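Local coordinates for glutamate racemase (Bacillus anthracis, PDB 2DWU), which is an alpha/beta enzyme of the Asp/Glu/hydantoin racemase family, with two parallel sheets and a pocket that holds D-glutamic acid in this model, at residues V17-T21 with I251-L256; V54-F59 with A83-L88; I97-G103 with E214-L219; K113-I119 with D180-L186. All blocks are in the same frame, centred on the assembly; numbering follows the deposited sequence. Where two conformers were deposited one is given.

Interaction 1 (V17-T21 with I251-L256); sequences VGGLT and IAERWL
Leu20 and Trp255 make the two largest contributions to this contact, in which a turn following strand 9-14 meets helix 245-256 in the alpha/beta part built on the six-stranded parallel sheet. Val17 to Leu20 form a type I turn that leads into helix 20-29, and Leu20 projects from it toward the second helix. Its CB lies obliquely beside the indole, 4.3 Å from Trp255 CE3. CG then stands anti to the carbonyl carbon (chi1 -69°), which carries the branch on toward helix 245-256. At the tip, CD1 rests 3.6 Å from Ala252 CB and is just as near the CA of that residue. Alanine suits this place because its short side chain allows the leucine methyl to come down to the helix backbone. The same CD1 looks more loosely toward Leu256 CD1, and Phe248 of the same helix adds to the leucine's surroundings.

Trp255 reaches back the other way with its six-membered ring. Its CZ3 is 3.6 Å from Gly18 CA, which sits at the ring edge near the plane, and is equally close to Val17 O, which approaches obliquely. Glycine presents bare backbone to this rim. At the start of the turn, the Val17 and Ile251 side chains cross at about a right angle, both valine methyls (in the conformer described) touching Ile251 CD1. The turn borders the ligand pocket: Gly19 N is hydrogen-bonded to Asp14 OD2, and Asp14 is one of the pocket residues. Thr21 divides its branches, OG1 bonding to Thr189 O while CG2 lies 4.2 Å from Trp255 CZ3.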
loop_
_atom_site.group_PDB
_atom_site.type_symbol
_atom_site.label_atom_id
_atom_site.label_comp_id
_atom_site.label_asym_id
_atom_site.label_seq_id
_atom_site.Cartn_x
_atom_site.Cartn_y
_atom_site.Cartn_z
ATOM N N VAL B 17 -4.109 -24.681 2.525
ATOM C CA VAL B 17 -5.072 -24.006 1.662
ATOM C C VAL B 17 -5.290 -22.541 2.036
ATOM O O VAL B 17 -5.670 -21.739 1.193
ATOM C CB VAL B 17 -6.475 -24.708 1.663
ATOM C CG1 VAL B 17 -6.415 -26.007 0.898
ATOM C CG2 VAL B 17 -6.952 -24.979 3.096
ATOM N N GLY B 18 -5.035 -22.193 3.292
ATOM C CA GLY B 18 -5.265 -20.817 3.729
ATOM C C GLY B 18 -4.684 -19.762 2.810
ATOM O O GLY B 18 -5.310 -18.717 2.556
ATOM N N GLY B 19 -3.457 -20.031 2.356
ATOM C CA GLY B 19 -2.749 -19.133 1.463
ATOM C C GLY B 19 -3.510 -18.773 0.195
ATOM O O GLY B 19 -3.066 -17.885 -0.552
ATOM N N LEU B 20 -4.623 -19.467 -0.094
ATOM C CA LEU B 20 -5.402 -19.113 -1.274
ATOM C C LEU B 20 -5.980 -17.707 -1.120
ATOM O O LEU B 20 -6.310 -17.062 -2.109
ATOM C CB LEU B 20 -6.546 -20.105 -1.537
ATOM C CG LEU B 20 -6.145 -21.512 -1.989
ATOM C CD1 LEU B 20 -7.456 -22.308 -2.263
ATOM C CD2 LEU B 20 -5.279 -21.450 -3.273
ATOM N N THR B 21 -6.117 -17.216 0.111
ATOM C CA THR B 21 -6.610 -15.842 0.266
ATOM C C THR B 21 -5.579 -14.876 -0.317
ATOM O O THR B 21 -5.941 -13.875 -0.972
ATOM C CB THR B 21 -6.908 -15.480 1.761
ATOM O OG1 THR B 21 -5.747 -15.693 2.571
ATOM C CG2 THR B 21 -8.000 -16.368 2.293
ATOM N N ILE B 251 -11.860 -27.598 -1.471
ATOM C CA ILE B 251 -11.864 -26.383 -0.657
ATOM C C ILE B 251 -11.642 -25.164 -1.554
ATOM O O ILE B 251 -12.308 -24.139 -1.417
ATOM C CB ILE B 251 -10.737 -26.385 0.402
ATOM C CG1 ILE B 251 -10.931 -27.543 1.379
ATOM C CG2 ILE B 251 -10.722 -25.044 1.133
ATOM C CD1 ILE B 251 -9.789 -27.689 2.371
ATOM N N ALA B 252 -10.683 -25.289 -2.468
ATOM C CA ALA B 252 -10.359 -24.204 -3.385
ATOM C C ALA B 252 -11.580 -23.750 -4.175
ATOM O O ALA B 252 -11.848 -22.556 -4.307
ATOM C CB ALA B 252 -9.265 -24.643 -4.342
ATOM N N GLU B 253 -12.330 -24.703 -4.715
ATOM C CA GLU B 253 -13.501 -24.318 -5.484
ATOM C C GLU B 253 -14.488 -23.590 -4.585
ATOM O O GLU B 253 -15.141 -22.641 -5.013
ATOM C CB GLU B 253 -14.164 -25.544 -6.124
ATOM C CG GLU B 253 -15.480 -25.224 -6.828
ATOM C CD GLU B 253 -15.974 -26.367 -7.711
ATOM O OE1 GLU B 253 -15.936 -27.534 -7.265
ATOM O OE2 GLU B 253 -16.405 -26.092 -8.851
ATOM N N ARG B 254 -14.594 -24.018 -3.331
ATOM C CA ARG B 254 -15.512 -23.353 -2.407
ATOM C C ARG B 254 -15.054 -21.930 -2.089
ATOM O O ARG B 254 -15.851 -20.998 -2.067
ATOM C CB ARG B 254 -15.609 -24.115 -1.084
ATOM C CG ARG B 254 -16.079 -25.554 -1.185
ATOM C CD ARG B 254 -17.273 -25.796 -0.251
ATOM N NE ARG B 254 -17.104 -25.172 1.066
ATOM C CZ ARG B 254 -16.183 -25.518 1.965
ATOM N NH1 ARG B 254 -15.321 -26.497 1.704
ATOM N NH2 ARG B 254 -16.129 -24.886 3.135
ATOM N N TRP B 255 -13.762 -21.760 -1.833
ATOM C CA TRP B 255 -13.234 -20.444 -1.477
ATOM C C TRP B 255 -13.143 -19.466 -2.645
ATOM O O TRP B 255 -13.527 -18.298 -2.529
ATOM C CB TRP B 255 -11.844 -20.607 -0.853
ATOM C CG TRP B 255 -11.845 -21.123 0.563
ATOM C CD1 TRP B 255 -12.823 -21.866 1.180
ATOM C CD2 TRP B 255 -10.781 -20.998 1.506
ATOM N NE1 TRP B 255 -12.419 -22.216 2.457
ATOM C CE2 TRP B 255 -11.169 -21.695 2.678
ATOM C CE3 TRP B 255 -9.532 -20.367 1.480
ATOM C CZ2 TRP B 255 -10.344 -21.776 3.811
ATOM C CZ3 TRP B 255 -8.717 -20.448 2.614
ATOM C CH2 TRP B 255 -9.128 -21.148 3.756
ATOM N N LEU B 256 -12.636 -19.957 -3.772
ATOM C CA LEU B 256 -12.453 -19.128 -4.949
ATOM C C LEU B 256 -13.686 -18.940 -5.823
ATOM O O LEU B 256 -13.839 -17.902 -6.464
ATOM C CB LEU B 256 -11.321 -19.697 -5.793
ATOM C CG LEU B 256 -9.979 -19.823 -5.075
ATOM C CD1 LEU B 256 -8.958 -20.422 -6.023
ATOM C CD2 LEU B 256 -9.540 -18.458 -4.558
#

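Interaction 2 (V54-F59 with A83-L88); sequences VQSFVF and ATLAAL
Val54 opens the contact by setting CG1 3.7 Å from Ala83 CB, where helix 51-65 meets helix 78-91. These are consecutive helices of an alpha/beta fold, joined in the chain through strand 70-75, and their short segments cross at -54°. Val54 also touches Tyr46, a residue of the ligand pocket.

One residue on, Gln55 leaves its helix with CG anti to the carbonyl carbon and runs on extended, so that the amide arrives at the neighbouring backbone. Its NE2 donates to Ala83 O over 2.8 Å, in a bond bent to 130° at the hydrogen. Helix 78-91 is kinked here, and Ala87 N makes no bond to the turn before; glutamine supplies a donor to this carbonyl instead. On the way, Gln55 CG passes 4.0 Å from Thr84 CB.

A turn later, the beta-branched Val58 points at Thr84, methyl to methyl, although Thr84 was modelled in two conformers and the closeness of this pair is doubtful. Val58 CG1 also lies 3.8 Å from Leu88 CD1, an apolar pairing suited to the buried side of both helices.

Phe59 completes the segment with a broad ring at the partly exposed border. Ala87 CB, small enough to fit beside it, stands at the ring edge 4.0 Å from CE1. Over one face, Leu88 CD2 makes a CH-pi contact, 3.9 Å from the centroid of the Phe59 ring and 26° off its normal.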
loop_
_atom_site.group_PDB
_atom_site.type_symbol
_atom_site.label_atom_id
_atom_site.label_comp_id
_atom_site.label_asym_id
_atom_site.label_seq_id
_atom_site.Cartn_x
_atom_site.Cartn_y
_atom_site.Cartn_z
ATOM N N VAL B 54 9.250 -25.405 11.614
ATOM C CA VAL B 54 8.619 -24.622 10.559
ATOM C C VAL B 54 9.663 -24.143 9.563
ATOM O O VAL B 54 9.438 -24.214 8.358
ATOM C CB VAL B 54 7.870 -23.416 11.134
ATOM C CG1 VAL B 54 7.442 -22.482 10.012
ATOM C CG2 VAL B 54 6.655 -23.894 11.898
ATOM N N GLN B 55 10.801 -23.652 10.055
ATOM C CA GLN B 55 11.835 -23.177 9.139
ATOM C C GLN B 55 12.291 -24.293 8.201
ATOM O O GLN B 55 12.495 -24.064 6.999
ATOM C CB GLN B 55 13.053 -22.655 9.894
ATOM C CG GLN B 55 12.823 -21.388 10.682
ATOM C CD GLN B 55 14.104 -20.858 11.310
ATOM O OE1 GLN B 55 14.861 -21.613 11.925
ATOM N NE2 GLN B 55 14.351 -19.563 11.158
ATOM N N SER B 56 12.454 -25.506 8.727
ATOM C CA SER B 56 12.901 -26.610 7.876
ATOM C C SER B 56 11.862 -26.933 6.806
ATOM O O SER B 56 12.218 -27.174 5.653
ATOM C CB SER B 56 13.219 -27.862 8.709
ATOM O OG SER B 56 12.058 -28.461 9.252
ATOM N N PHE B 57 10.581 -26.932 7.177
ATOM C CA PHE B 57 9.519 -27.205 6.205
ATOM C C PHE B 57 9.431 -26.128 5.119
ATOM O O PHE B 57 9.130 -26.425 3.952
ATOM C CB PHE B 57 8.137 -27.275 6.876
ATOM C CG PHE B 57 7.991 -28.367 7.898
ATOM C CD1 PHE B 57 8.920 -29.396 8.004
ATOM C CD2 PHE B 57 6.864 -28.388 8.719
ATOM C CE1 PHE B 57 8.726 -30.444 8.918
ATOM C CE2 PHE B 57 6.660 -29.434 9.635
ATOM C CZ PHE B 57 7.601 -30.459 9.723
ATOM N N VAL B 58 9.613 -24.871 5.513
ATOM C CA VAL B 58 9.544 -23.773 4.559
ATOM C C VAL B 58 10.704 -23.890 3.571
ATOM O O VAL B 58 10.522 -23.701 2.367
ATOM C CB VAL B 58 9.588 -22.420 5.289
ATOM C CG1 VAL B 58 9.824 -21.278 4.286
ATOM C CG2 VAL B 58 8.245 -22.207 6.044
ATOM N N PHE B 59 11.890 -24.214 4.069
ATOM C CA PHE B 59 13.005 -24.358 3.145
ATOM C C PHE B 59 12.813 -25.526 2.184
ATOM O O PHE B 59 13.325 -25.491 1.061
ATOM C CB PHE B 59 14.330 -24.444 3.900
ATOM C CG PHE B 59 14.938 -23.091 4.162
ATOM C CD1 PHE B 59 14.757 -22.450 5.389
ATOM C CD2 PHE B 59 15.611 -22.412 3.148
ATOM C CE1 PHE B 59 15.227 -21.158 5.603
ATOM C CE2 PHE B 59 16.088 -21.116 3.348
ATOM C CZ PHE B 59 15.895 -20.482 4.581
ATOM N N ALA B 83 8.401 -17.262 11.412
ATOM C CA ALA B 83 9.524 -18.116 11.710
ATOM C C ALA B 83 10.717 -18.055 10.767
ATOM O O ALA B 83 11.862 -18.234 11.192
ATOM C CB ALA B 83 9.030 -19.565 11.753
ATOM N N THR B 84 10.489 -17.725 9.503
ATOM C CA THR B 84 11.609 -17.783 8.565
ATOM C C THR B 84 11.850 -16.645 7.588
ATOM O O THR B 84 12.803 -16.702 6.808
ATOM C CB THR B 84 11.513 -19.083 7.737
ATOM O OG1 THR B 84 12.580 -19.137 6.781
ATOM C CG2 THR B 84 10.205 -19.128 6.993
ATOM N N LEU B 85 11.020 -15.610 7.610
ATOM C CA LEU B 85 11.222 -14.526 6.649
ATOM C C LEU B 85 12.655 -13.986 6.597
ATOM O O LEU B 85 13.216 -13.843 5.507
ATOM C CB LEU B 85 10.246 -13.368 6.891
ATOM C CG LEU B 85 10.327 -12.271 5.806
ATOM C CD1 LEU B 85 9.929 -12.782 4.438
ATOM C CD2 LEU B 85 9.403 -11.122 6.222
ATOM N N ALA B 86 13.243 -13.711 7.752
ATOM C CA ALA B 86 14.608 -13.182 7.777
ATOM C C ALA B 86 15.586 -14.159 7.147
ATOM O O ALA B 86 16.468 -13.759 6.374
ATOM C CB ALA B 86 15.035 -12.874 9.216
ATOM N N ALA B 87 15.427 -15.436 7.466
ATOM C CA ALA B 87 16.320 -16.461 6.930
ATOM C C ALA B 87 16.217 -16.551 5.412
ATOM O O ALA B 87 17.228 -16.709 4.710
ATOM C CB ALA B 87 15.997 -17.796 7.552
ATOM N N LEU B 88 14.995 -16.450 4.903
ATOM C CA LEU B 88 14.765 -16.518 3.466
ATOM C C LEU B 88 15.317 -15.303 2.726
ATOM O O LEU B 88 15.924 -15.443 1.666
ATOM C CB LEU B 88 13.266 -16.645 3.167
ATOM C CG LEU B 88 12.608 -17.982 3.501
ATOM C CD1 LEU B 88 11.099 -17.864 3.321
ATOM C CD2 LEU B 88 13.173 -19.068 2.613
#

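Interaction 3 (I97-G103 with E214-L219); sequences IGVIHPG and ETAIEL
Glu218 reaches Pro102 by two turns of its side chain: CG is anti to the backbone N (chi1 -177°), and a bend at chi2 (119°) swings the carboxylate across the proline. The two side chains meet at about a right angle, with Glu218 CD 3.5 Å from Pro102 CG, and OE1 lies at a similar distance from Pro102 CA. In Thr215 the first torsion, -62°, sorts the two branches. OG1 is turned toward Val99, 3.3 Å from its CA, while the Thr215 and Ile97 side chains run past each other in opposite directions, their CG2 methyls 3.7 Å apart. The hydroxyl is hydrogen-bonded to Ser211 O a turn earlier in its own helix, which lets a threonine sit in this apolar setting.

These contacts pack helix 211-226 against the place where strand 96-98, one of the two outermost strands of the six-stranded parallel sheet within the chain, runs into helix 100-110. Ile97 is bonded through its backbone to strand 70-75, and its side chain meets the helix: the Ile97 and Leu219 side chains cross at about a right angle, with Ile97 CD1 4.0 Å from Leu219 CD1. Val99 also touches Asn78, a residue of the ligand pocket.

Pro102, compact and without an N-H to satisfy, fits the early part of helix 100-110 and presses CB to within 3.5 Å of Glu214 O. In return, Glu214 CB lies 3.6 Å from Pro102 O. Both acids have their charges answered outside the contact: Glu218 OE2 forms a salt bridge with Arg105, and Glu214 OE1 forms one with Lys109 NZ of the second subunit.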
loop_
_atom_site.group_PDB
_atom_site.type_symbol
_atom_site.label_atom_id
_atom_site.label_comp_id
_atom_site.label_asym_id
_atom_site.label_seq_id
_atom_site.Cartn_x
_atom_site.Cartn_y
_atom_site.Cartn_z
ATOM N N ILE B 97 8.703 -11.545 -0.198
ATOM C CA ILE B 97 7.685 -10.708 0.446
ATOM C C ILE B 97 6.878 -11.576 1.409
ATOM O O ILE B 97 6.290 -12.589 1.000
ATOM C CB ILE B 97 6.702 -10.109 -0.610
ATOM C CG1 ILE B 97 7.381 -9.009 -1.459
ATOM C CG2 ILE B 97 5.535 -9.440 0.094
ATOM C CD1 ILE B 97 8.453 -9.486 -2.426
ATOM N N GLY B 98 6.855 -11.187 2.677
ATOM C CA GLY B 98 6.104 -11.912 3.690
ATOM C C GLY B 98 4.780 -11.195 3.900
ATOM O O GLY B 98 4.593 -10.047 3.455
ATOM N N VAL B 99 3.878 -11.842 4.618
ATOM C CA VAL B 99 2.548 -11.265 4.837
ATOM C C VAL B 99 2.425 -10.397 6.085
ATOM O O VAL B 99 1.410 -9.715 6.263
ATOM C CB VAL B 99 1.445 -12.364 4.904
ATOM C CG1 VAL B 99 1.153 -12.880 3.503
ATOM C CG2 VAL B 99 1.871 -13.544 5.786
ATOM N N ILE B 100 3.455 -10.401 6.920
ATOM C CA ILE B 100 3.414 -9.631 8.176
ATOM C C ILE B 100 3.685 -8.133 8.005
ATOM O O ILE B 100 2.853 -7.319 8.410
ATOM C CB ILE B 100 4.391 -10.253 9.207
ATOM C CG1 ILE B 100 3.899 -11.663 9.557
ATOM C CG2 ILE B 100 4.530 -9.349 10.477
ATOM C CD1 ILE B 100 4.772 -12.403 10.545
ATOM N N HIS B 101 4.802 -7.772 7.375
ATOM C CA HIS B 101 5.136 -6.368 7.207
ATOM C C HIS B 101 4.112 -5.566 6.410
ATOM O O HIS B 101 3.824 -4.414 6.756
ATOM C CB HIS B 101 6.549 -6.231 6.629
ATOM C CG HIS B 101 7.618 -6.661 7.589
ATOM N ND1 HIS B 101 7.913 -7.986 7.829
ATOM C CD2 HIS B 101 8.423 -5.940 8.408
ATOM C CE1 HIS B 101 8.857 -8.065 8.756
ATOM N NE2 HIS B 101 9.185 -6.837 9.123
ATOM N N PRO B 102 3.537 -6.142 5.343
ATOM C CA PRO B 102 2.541 -5.370 4.595
ATOM C C PRO B 102 1.340 -5.041 5.477
ATOM O O PRO B 102 0.776 -3.945 5.372
ATOM C CB PRO B 102 2.154 -6.305 3.429
ATOM C CG PRO B 102 3.423 -7.035 3.179
ATOM C CD PRO B 102 3.916 -7.367 4.618
ATOM N N GLY B 103 0.961 -5.974 6.356
ATOM C CA GLY B 103 -0.167 -5.750 7.260
ATOM C C GLY B 103 0.153 -4.656 8.286
ATOM O O GLY B 103 -0.687 -3.802 8.571
ATOM N N GLU B 214 -3.168 -6.493 1.579
ATOM C CA GLU B 214 -2.000 -5.645 1.707
ATOM C C GLU B 214 -0.735 -6.255 1.136
ATOM O O GLU B 214 0.155 -5.540 0.675
ATOM C CB GLU B 214 -1.795 -5.285 3.182
ATOM C CG GLU B 214 -3.081 -4.782 3.826
ATOM C CD GLU B 214 -3.695 -3.585 3.126
ATOM O OE1 GLU B 214 -2.965 -2.885 2.406
ATOM O OE2 GLU B 214 -4.910 -3.328 3.313
ATOM N N THR B 215 -0.650 -7.584 1.141
ATOM C CA THR B 215 0.559 -8.219 0.625
ATOM C C THR B 215 0.592 -8.125 -0.884
ATOM O O THR B 215 1.670 -7.956 -1.471
ATOM C CB THR B 215 0.657 -9.679 1.074
ATOM O OG1 THR B 215 0.740 -9.697 2.504
ATOM C CG2 THR B 215 1.945 -10.350 0.537
ATOM N N ALA B 216 -0.567 -8.202 -1.517
ATOM C CA ALA B 216 -0.558 -8.085 -2.964
ATOM C C ALA B 216 -0.130 -6.684 -3.412
ATOM O O ALA B 216 0.640 -6.534 -4.370
ATOM C CB ALA B 216 -1.961 -8.449 -3.557
ATOM N N ILE B 217 -0.582 -5.640 -2.714
ATOM C CA ILE B 217 -0.174 -4.316 -3.132
ATOM C C ILE B 217 1.313 -4.099 -2.798
ATOM O O ILE B 217 2.016 -3.427 -3.535
ATOM C CB ILE B 217 -1.110 -3.209 -2.563
ATOM C CG1 ILE B 217 -0.769 -1.880 -3.232
ATOM C CG2 ILE B 217 -1.047 -3.150 -1.034
ATOM C CD1 ILE B 217 -1.856 -0.834 -3.059
ATOM N N GLU B 218 1.812 -4.713 -1.718
ATOM C CA GLU B 218 3.227 -4.592 -1.388
ATOM C C GLU B 218 4.066 -5.250 -2.491
ATOM O O GLU B 218 5.065 -4.704 -2.947
ATOM C CB GLU B 218 3.526 -5.259 -0.036
ATOM C CG GLU B 218 4.984 -5.106 0.391
ATOM C CD GLU B 218 5.201 -4.341 1.709
ATOM O OE1 GLU B 218 4.337 -3.558 2.177
ATOM O OE2 GLU B 218 6.300 -4.530 2.271
ATOM N N LEU B 219 3.652 -6.437 -2.924
ATOM C CA LEU B 219 4.348 -7.123 -4.017
ATOM C C LEU B 219 4.314 -6.248 -5.288
ATOM O O LEU B 219 5.339 -6.080 -5.967
ATOM C CB LEU B 219 3.661 -8.472 -4.303
ATOM C CG LEU B 219 4.210 -9.257 -5.499
ATOM C CD1 LEU B 219 5.675 -9.643 -5.259
ATOM C CD2 LEU B 219 3.346 -10.485 -5.720
#

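Interaction 4 (K113-I119 with D180-L186); sequences KGKIGVI and DIDTLIL
Lys113 and Asp180 meet at about a right angle at the solvent end of this contact. In the conformer described, a bend at chi3 (74°) turns the lysine tip to the acid, and Lys113 NZ forms a salt bridge with Asp180 OD1 (2.9 Å), meeting the syn lone pair of that oxygen; a weak bond reaches OD2. The long apolar stem of Lys115 passes the same carboxylate, CD lying 3.5 Å from Asp180 OD2. Asp182 instead serves the backbone: OD2 accepts from Lys113 N at 2.9 Å, and OD1 is bonded to Thr111 OG1.

From there, strands 115-120 and 183-187 run as parallel neighbours at the centre of the four-stranded sheet. Gly117 N donates to Thr183 O in an almost straight bond (2.8 Å, 178°), and Gly117 O receives Ile185 N. Without a side chain, Gly117 accommodates Ile181 and Leu184 CD1 over its backbone.

On one face, Ile116 lies alongside Thr183, both pointing the same way, and its CG2 is 4.0 Å from Ile185 CD1. Such beta-branched residues suit extended strands, and Ala107 of helix 100-110 packs on this face. On the other, Ile119 and Leu186 lie side by side, Ile119 CD1 4.2 Å from Leu186 CD2, and both touch Tyr191.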
loop_
_atom_site.group_PDB
_atom_site.type_symbol
_atom_site.label_atom_id
_atom_site.label_comp_id
_atom_site.label_asym_id
_atom_site.label_seq_id
_atom_site.Cartn_x
_atom_site.Cartn_y
_atom_site.Cartn_z
ATOM N N LYS B 113 -5.553 6.575 16.197
ATOM C CA LYS B 113 -5.122 6.614 17.608
ATOM C C LYS B 113 -3.754 6.011 17.909
ATOM O O LYS B 113 -3.210 6.196 19.008
ATOM C CB LYS B 113 -6.153 5.884 18.486
ATOM C CG LYS B 113 -7.599 6.328 18.279
ATOM C CD LYS B 113 -8.563 5.629 19.216
ATOM C CE LYS B 113 -8.451 6.170 20.634
ATOM N NZ LYS B 113 -9.535 5.609 21.506
ATOM N N GLY B 114 -3.212 5.270 16.947
ATOM C CA GLY B 114 -1.947 4.599 17.144
ATOM C C GLY B 114 -2.074 3.408 18.079
ATOM O O GLY B 114 -1.135 3.093 18.770
ATOM N N LYS B 115 -3.230 2.756 18.077
ATOM C CA LYS B 115 -3.493 1.604 18.946
ATOM C C LYS B 115 -3.982 0.507 18.026
ATOM O O LYS B 115 -5.089 0.582 17.505
ATOM C CB LYS B 115 -4.562 1.985 19.975
ATOM C CG LYS B 115 -4.018 2.995 21.020
ATOM C CD LYS B 115 -5.081 3.434 22.024
ATOM C CE LYS B 115 -4.408 3.997 23.328
ATOM N NZ LYS B 115 -3.924 5.384 23.264
ATOM N N ILE B 116 -3.155 -0.522 17.896
ATOM C CA ILE B 116 -3.399 -1.594 16.942
ATOM C C ILE B 116 -3.499 -2.977 17.551
ATOM O O ILE B 116 -2.701 -3.337 18.400
ATOM C CB ILE B 116 -2.236 -1.563 15.945
ATOM C CG1 ILE B 116 -2.219 -0.197 15.224
ATOM C CG2 ILE B 116 -2.380 -2.683 14.908
ATOM C CD1 ILE B 116 -0.903 0.107 14.537
ATOM N N GLY B 117 -4.516 -3.743 17.152
ATOM C CA GLY B 117 -4.600 -5.106 17.638
ATOM C C GLY B 117 -4.147 -6.045 16.515
ATOM O O GLY B 117 -4.164 -5.678 15.344
ATOM N N VAL B 118 -3.693 -7.238 16.866
ATOM C CA VAL B 118 -3.373 -8.229 15.832
ATOM C C VAL B 118 -3.625 -9.601 16.414
ATOM O O VAL B 118 -3.300 -9.871 17.574
ATOM C CB VAL B 118 -1.933 -8.147 15.290
ATOM C CG1 VAL B 118 -0.916 -8.345 16.416
ATOM C CG2 VAL B 118 -1.750 -9.216 14.196
ATOM N N ILE B 119 -4.233 -10.458 15.599
ATOM C CA ILE B 119 -4.583 -11.821 15.992
ATOM C C ILE B 119 -3.936 -12.799 15.027
ATOM O O ILE B 119 -3.707 -12.475 13.851
ATOM C CB ILE B 119 -6.124 -12.059 16.026
ATOM C CG1 ILE B 119 -6.790 -11.624 14.710
ATOM C CG2 ILE B 119 -6.695 -11.274 17.230
ATOM C CD1 ILE B 119 -8.247 -12.071 14.601
ATOM N N ASP B 180 -8.306 -0.868 24.035
ATOM C CA ASP B 180 -8.573 0.294 23.233
ATOM C C ASP B 180 -7.742 0.187 21.944
ATOM O O ASP B 180 -6.518 0.378 21.960
ATOM C CB ASP B 180 -8.165 1.535 24.036
ATOM C CG ASP B 180 -8.411 2.836 23.303
ATOM O OD1 ASP B 180 -8.996 2.842 22.194
ATOM O OD2 ASP B 180 -8.018 3.891 23.866
ATOM N N ILE B 181 -8.399 -0.211 20.857
ATOM C CA ILE B 181 -7.735 -0.271 19.543
ATOM C C ILE B 181 -8.675 0.317 18.504
ATOM O O ILE B 181 -9.886 0.356 18.715
ATOM C CB ILE B 181 -7.416 -1.735 19.096
ATOM C CG1 ILE B 181 -8.708 -2.561 18.982
ATOM C CG2 ILE B 181 -6.436 -2.371 20.039
ATOM C CD1 ILE B 181 -8.446 -3.914 18.283
ATOM N N ASP B 182 -8.141 0.805 17.387
ATOM C CA ASP B 182 -9.014 1.284 16.328
ATOM C C ASP B 182 -8.673 0.579 15.012
ATOM O O ASP B 182 -9.248 0.884 13.977
ATOM C CB ASP B 182 -8.943 2.824 16.161
ATOM C CG ASP B 182 -7.599 3.328 15.633
ATOM O OD1 ASP B 182 -6.665 2.527 15.402
ATOM O OD2 ASP B 182 -7.498 4.569 15.456
ATOM N N THR B 183 -7.754 -0.380 15.085
ATOM C CA THR B 183 -7.292 -1.125 13.911
ATOM C C THR B 183 -6.995 -2.569 14.336
ATOM O O THR B 183 -6.479 -2.786 15.423
ATOM C CB THR B 183 -5.985 -0.455 13.388
ATOM O OG1 THR B 183 -6.257 0.919 13.064
ATOM C CG2 THR B 183 -5.444 -1.189 12.143
ATOM N N LEU B 184 -7.331 -3.557 13.500
ATOM C CA LEU B 184 -7.060 -4.957 13.823
ATOM C C LEU B 184 -6.467 -5.627 12.590
ATOM O O LEU B 184 -7.078 -5.610 11.521
ATOM C CB LEU B 184 -8.351 -5.710 14.201
ATOM C CG LEU B 184 -8.092 -7.222 14.354
ATOM C CD1 LEU B 184 -7.390 -7.469 15.662
ATOM C CD2 LEU B 184 -9.406 -8.008 14.271
ATOM N N ILE B 185 -5.282 -6.200 12.743
ATOM C CA ILE B 185 -4.649 -6.917 11.646
ATOM C C ILE B 185 -5.043 -8.392 11.704
ATOM O O ILE B 185 -4.882 -9.050 12.749
ATOM C CB ILE B 185 -3.119 -6.815 11.734
ATOM C CG1 ILE B 185 -2.684 -5.344 11.633
ATOM C CG2 ILE B 185 -2.470 -7.684 10.602
ATOM C CD1 ILE B 185 -1.192 -5.123 11.960
ATOM N N LEU B 186 -5.598 -8.912 10.608
ATOM C CA LEU B 186 -5.923 -10.340 10.540
ATOM C C LEU B 186 -4.612 -11.057 10.183
ATOM O O LEU B 186 -4.307 -11.284 8.998
ATOM C CB LEU B 186 -6.970 -10.584 9.451
ATOM C CG LEU B 186 -8.282 -9.840 9.603
ATOM C CD1 LEU B 186 -9.270 -10.292 8.494
ATOM C CD2 LEU B 186 -8.890 -10.129 10.989
#

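Overall arrangement
Interactions 3 and 4 are the buried pair, whereas 1 and 2 keep a partly exposed border. Interactions 1 to 3 join helices, turns and an outermost strand around the six-stranded sheet; interaction 4 lies within the four-stranded sheet. Their chemistry follows: interactions 1 and 3 rest on packing without hydrogen bonds between their segments, interaction 2 adds one glutamine bond, and interaction 4 combines a backbone ladder with a salt bridge at its outer end. Helix 78-91 and strand 96-98 link interactions 2 and 3, where Leu85 touches His101. Helix 100-110 similarly joins 3 to 4, with Gly103 O 3.7 Å from Ile185 CD1. Interaction 1 closes the widest loop, with the others nested inside.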